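Local structure of tryptophan decarboxylase 1 (Oryza sativa subsp. japonica, 6KHO) at the interface of chains A and B. The protein catalyses the pyridoxal-phosphate-dependent decarboxylation of L-tryptophan to tryptamine and of 5-hydroxy-L-tryptophan to serotonin, and forms homodimers. Sequence-based numbering; all coordinates share one arbitrary frame. Chains: chain A/B, Tryptophan decarboxylase 1.

Contact 1: the interface of chains A and B. Residues chain A 95-96, 106-108, 335-336; chain B 122-125.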
loop_
_atom_site.group_PDB
_atom_site.type_symbol
_atom_site.label_atom_id
_atom_site.label_comp_id
_atom_site.label_asym_id
_atom_site.label_seq_id
_atom_site.Cartn_x
_atom_site.Cartn_y
_atom_site.Cartn_z
ATOM N N TRP A 95 -1.072 -18.699 8.337
ATOM C CA TRP A 95 -2.346 -17.998 8.460
ATOM C C TRP A 95 -3.485 -18.763 7.794
ATOM O O TRP A 95 -4.629 -18.685 8.250
ATOM C CB TRP A 95 -2.221 -16.600 7.854
ATOM C CG TRP A 95 -1.508 -15.646 8.737
ATOM C CD1 TRP A 95 -0.170 -15.597 8.981
ATOM C CD2 TRP A 95 -2.097 -14.588 9.507
ATOM N NE1 TRP A 95 0.113 -14.579 9.859
ATOM C CE2 TRP A 95 -1.051 -13.939 10.193
ATOM C CE3 TRP A 95 -3.404 -14.120 9.672
ATOM C CZ2 TRP A 95 -1.272 -12.848 11.041
ATOM C CZ3 TRP A 95 -3.621 -13.038 10.521
ATOM C CH2 TRP A 95 -2.563 -12.424 11.199
ATOM N N ALA A 96 -3.190 -19.522 6.731
ATOM C CA ALA A 96 -4.216 -20.276 6.023
ATOM C C ALA A 96 -4.600 -21.567 6.732
ATOM O O ALA A 96 -5.565 -22.218 6.317
ATOM C CB ALA A 96 -3.750 -20.610 4.593
ATOM N N SER A 106 -7.283 -14.016 8.053
ATOM C CA SER A 106 -7.194 -13.347 6.757
ATOM C C SER A 106 -7.983 -14.215 5.782
ATOM O O SER A 106 -7.419 -15.070 5.099
ATOM C CB SER A 106 -5.741 -13.155 6.335
ATOM O OG SER A 106 -5.017 -14.381 6.379
ATOM N N THR A 107 -9.306 -14.014 5.737
ATOM C CA THR A 107 -10.143 -14.902 4.940
ATOM C C THR A 107 -9.904 -14.643 3.456
ATOM O O THR A 107 -9.552 -13.535 3.044
ATOM C CB THR A 107 -11.633 -14.750 5.298
ATOM O OG1 THR A 107 -12.137 -13.447 4.937
ATOM C CG2 THR A 107 -11.850 -14.978 6.801
ATOM N N ASN A 108 -10.038 -15.697 2.655
ATOM C CA ASN A 108 -9.600 -15.657 1.268
ATOM C C ASN A 108 -10.572 -16.462 0.411
ATOM O O ASN A 108 -11.439 -17.182 0.921
ATOM C CB ASN A 108 -8.158 -16.194 1.149
ATOM C CG ASN A 108 -7.358 -15.513 0.055
ATOM O OD1 ASN A 108 -7.895 -14.745 -0.750
ATOM N ND2 ASN A 108 -6.054 -15.798 0.019
ATOM N N CYS A 335 -8.167 -11.314 -0.408
ATOM C CA CYS A 335 -6.799 -11.361 0.105
ATOM C C CYS A 335 -6.233 -9.947 0.292
ATOM O O CYS A 335 -6.647 -8.989 -0.374
ATOM C CB CYS A 335 -5.895 -12.170 -0.844
ATOM S SG CYS A 335 -5.810 -11.546 -2.575
ATOM N N LEU A 336 -5.264 -9.825 1.206
ATOM C CA LEU A 336 -4.611 -8.537 1.439
ATOM C C LEU A 336 -3.972 -8.017 0.149
ATOM O O LEU A 336 -3.557 -8.799 -0.711
ATOM C CB LEU A 336 -3.546 -8.679 2.534
ATOM C CG LEU A 336 -3.993 -8.676 4.007
ATOM C CD1 LEU A 336 -4.586 -10.014 4.449
ATOM C CD2 LEU A 336 -2.819 -8.292 4.904
ATOM N N MET B 122 -1.024 -17.714 0.117
ATOM C CA MET B 122 -0.641 -17.931 1.508
ATOM C C MET B 122 -1.268 -16.883 2.406
ATOM O O MET B 122 -1.667 -17.184 3.540
ATOM C CB MET B 122 0.877 -17.916 1.647
ATOM C CG MET B 122 1.539 -19.037 0.824
ATOM S SD MET B 122 3.327 -19.209 1.084
ATOM C CE MET B 122 3.895 -17.504 0.939
ATOM N N ASN B 123 -1.322 -15.639 1.926
ATOM C CA ASN B 123 -2.103 -14.571 2.559
ATOM C C ASN B 123 -1.719 -14.367 4.028
ATOM O O ASN B 123 -2.572 -14.280 4.911
ATOM C CB ASN B 123 -3.601 -14.851 2.414
ATOM C CG ASN B 123 -4.446 -13.584 2.495
ATOM O OD1 ASN B 123 -4.044 -12.528 2.012
ATOM N ND2 ASN B 123 -5.620 -13.694 3.086
ATOM N N THR B 124 -0.416 -14.278 4.283
ATOM C CA THR B 124 0.067 -14.053 5.635
ATOM C C THR B 124 0.199 -12.555 5.907
ATOM O O THR B 124 0.304 -11.732 4.993
ATOM C CB THR B 124 1.416 -14.750 5.872
ATOM O OG1 THR B 124 2.416 -14.186 5.016
ATOM C CG2 THR B 124 1.312 -16.260 5.613
ATOM N N VAL B 125 0.176 -12.207 7.187
ATOM C CA VAL B 125 0.301 -10.821 7.636
ATOM C C VAL B 125 1.516 -10.739 8.549
ATOM O O VAL B 125 1.499 -11.280 9.661
ATOM C CB VAL B 125 -0.955 -10.333 8.365
ATOM C CG1 VAL B 125 -0.993 -8.825 8.352
ATOM C CG2 VAL B 125 -2.222 -10.921 7.738
HETATM O O HOH W 1 -0.627 -19.164 5.329
HETATM O O HOH W 2 -7.449 -11.729 3.626
#
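B:Asn123 is gripped by A:Ser106 and A:Leu336 of the other subunit, through both its side-chain amide and its backbone carbonyl. It lies just past the end of helix 110-122, in the loop that this helix gives to the homodimer interface. Its phi and psi are both positive (56° and 48°), as in a left-handed helical turn. CG stands anti to the backbone N (chi1 -156°), which carries the amide toward A:Ser106 and A:Leu336.

The backbone N of A:Leu336 donates to the amide oxygen OD1 of B:Asn123 at 3.1 Å, using a lone pair of OD1 and lying in the plane of the amide. The hydroxyl OG of A:Ser106 donates to the backbone O of B:Asn123 at 2.9 Å, nearly in line with the carbonyl bond. The amide ND2 of B:Asn123 also makes a weak bond to the backbone O of A:Ser106.

Two waters extend this network. Water 2 lies 2.7 Å from ND2 of B:Asn123 and also bonds the backbone O of A:Thr107. With OD1 held by A:Leu336 and ND2 by water 2, and weakly by A:Ser106, the amide is likely to be fixed in this orientation. Water 1 links the backbone N of A:Ala96 to the backbone O of B:Met122.

Apolar packing is centred on the indole of A:Trp95. The backbone of B:Thr124 and B:Val125 runs over one face, with N of B:Val125 nearer the rim. CB of B:Thr124 meets CD1 at the five-membered ring. A:Leu336 packs its CD2 against both methyls of B:Val125. Methyl CG2 of B:Val125 sits over the six-membered ring of A:Trp95, 3.7 Å from the ring centroid.

Contact 2: the interface of chains A and B. Residues chain A 34, 117-118, 120-121; chain B 41, 113-114, 117.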
loop_
_atom_site.group_PDB
_atom_site.type_symbol
_atom_site.label_atom_id
_atom_site.label_comp_id
_atom_site.label_asym_id
_atom_site.label_seq_id
_atom_site.Cartn_x
_atom_site.Cartn_y
_atom_site.Cartn_z
ATOM N N LEU A 34 3.421 -19.704 -14.019
ATOM C CA LEU A 34 2.144 -19.581 -13.317
ATOM C C LEU A 34 1.497 -20.942 -13.073
ATOM O O LEU A 34 0.862 -21.145 -12.029
ATOM C CB LEU A 34 1.198 -18.650 -14.085
ATOM C CG LEU A 34 1.650 -17.180 -14.096
ATOM C CD1 LEU A 34 0.612 -16.291 -14.764
ATOM C CD2 LEU A 34 1.941 -16.647 -12.682
ATOM N N LEU A 117 -4.363 -11.891 -9.157
ATOM C CA LEU A 117 -3.427 -12.368 -10.172
ATOM C C LEU A 117 -3.607 -11.615 -11.487
ATOM O O LEU A 117 -2.629 -11.179 -12.111
ATOM C CB LEU A 117 -3.614 -13.874 -10.372
ATOM C CG LEU A 117 -3.026 -14.580 -11.593
ATOM C CD1 LEU A 117 -1.512 -14.464 -11.638
ATOM C CD2 LEU A 117 -3.470 -16.050 -11.590
ATOM N N ILE A 118 -4.855 -11.444 -11.921
ATOM C CA ILE A 118 -5.101 -10.717 -13.164
ATOM C C ILE A 118 -4.629 -9.269 -13.039
ATOM O O ILE A 118 -3.986 -8.730 -13.950
ATOM C CB ILE A 118 -6.586 -10.837 -13.551
ATOM C CG1 ILE A 118 -6.866 -12.296 -13.956
ATOM C CG2 ILE A 118 -6.917 -9.901 -14.707
ATOM C CD1 ILE A 118 -8.350 -12.682 -14.081
ATOM N N SER A 120 -2.232 -8.124 -11.144
ATOM C CA SER A 120 -0.768 -8.118 -11.135
ATOM C C SER A 120 -0.196 -8.278 -12.532
ATOM O O SER A 120 0.888 -7.764 -12.819
ATOM C CB SER A 120 -0.222 -9.256 -10.266
ATOM O OG SER A 120 -0.485 -9.045 -8.907
ATOM N N ALA A 121 -0.894 -9.003 -13.407
ATOM C CA ALA A 121 -0.353 -9.228 -14.740
ATOM C C ALA A 121 -0.598 -8.037 -15.657
ATOM O O ALA A 121 0.287 -7.649 -16.433
ATOM C CB ALA A 121 -0.958 -10.502 -15.333
ATOM N N ILE B 41 -4.477 -14.307 -18.895
ATOM C CA ILE B 41 -3.219 -13.559 -18.888
ATOM C C ILE B 41 -2.375 -13.905 -20.111
ATOM O O ILE B 41 -1.808 -13.019 -20.767
ATOM C CB ILE B 41 -2.452 -13.825 -17.579
ATOM C CG1 ILE B 41 -3.151 -13.107 -16.414
ATOM C CG2 ILE B 41 -1.005 -13.339 -17.711
ATOM C CD1 ILE B 41 -2.770 -13.635 -15.034
ATOM N N ILE B 113 5.057 -11.988 -11.091
ATOM C CA ILE B 113 3.634 -12.326 -11.057
ATOM C C ILE B 113 3.418 -13.621 -10.286
ATOM O O ILE B 113 2.519 -13.716 -9.441
ATOM C CB ILE B 113 3.073 -12.424 -12.488
ATOM C CG1 ILE B 113 3.294 -11.099 -13.230
ATOM C CG2 ILE B 113 1.617 -12.828 -12.444
ATOM C CD1 ILE B 113 3.149 -11.194 -14.755
ATOM N N ALA B 114 4.249 -14.629 -10.553
ATOM C CA ALA B 114 4.173 -15.884 -9.810
ATOM C C ALA B 114 4.356 -15.652 -8.312
ATOM O O ALA B 114 3.589 -16.169 -7.493
ATOM C CB ALA B 114 5.226 -16.860 -10.344
ATOM N N LEU B 117 1.288 -14.026 -6.840
ATOM C CA LEU B 117 0.200 -14.996 -6.770
ATOM C C LEU B 117 0.366 -15.922 -5.570
ATOM O O LEU B 117 -0.607 -16.236 -4.878
ATOM C CB LEU B 117 0.152 -15.812 -8.067
ATOM C CG LEU B 117 -0.636 -17.121 -8.039
ATOM C CD1 LEU B 117 -2.090 -16.841 -7.733
ATOM C CD2 LEU B 117 -0.509 -17.895 -9.372
#
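A:Leu117 and B:Leu117 touch loosely through their CD2 methyls, 4.1 Å apart, the side chains set at a slant. They are the same residue of the two copies, so the pair must lie close to the two-fold axis of the group II decarboxylase homodimer. Both lie on helix 110-122, which packs here against its own symmetry mate.

The other branch of A:Leu117 is more closely packed. Its methyl CD1 lies 3.6 Å from CG2 of B:Ile113, and these two side chains lie nearly perpendicular. CG of A:Leu117 stands anti to the backbone N (chi1 165°), and the end methyl CD1 of B:Ile41 lies against it at 3.6 Å. The same B:Ile41 methyl also touches CB of A:Ala121, one helical turn on. B:Ile41 thus caps the two residues from helix 27-47 of its own chain. An alanine in place of A:Leu117 would probably open a gap between B:Ile41, B:Ile113 and B:Leu117, costing CD1 of B:Ile41 and CG2 of B:Ile113 one of their neighbours.

Further out, helix 27-47 of chain A contributes A:Leu34. Its methyl CD2 lies 3.7 Å from CA of B:Ala114, against the helix backbone. The same methyl is 3.8 Å from CG2 of B:Ile113. CD1 of B:Ile113, on its other branch, points toward CA of A:Ala121. A:Ile118 makes a looser contact, with its CA at 4.2 Å from CD1 of B:Ile41.

No hydrogen bond or salt bridge crosses this patch. At the rim the backbone O of A:Ser120 lies 4.1 Å from CG1 of B:Ile113, a plain van der Waals approach.

Contact 1 and contact 2 lie about 17 Å apart between the centres of their C-alpha atoms. Helix 110-122 joins them. Contact 2 uses its middle and later turns in chain A, its early and middle turns in chain B; B:Met122 ends the helix and leads into contact 1. Contact 2 includes the Leu117 pair near the two-fold axis; contact 1 lies away from it. Each has its twin with the chains exchanged. Together they would probably set how the subunits are placed and turned. Contact 1 uses loops close in sequence to Phe104 and Lys330, and may tie dimer formation to the active site.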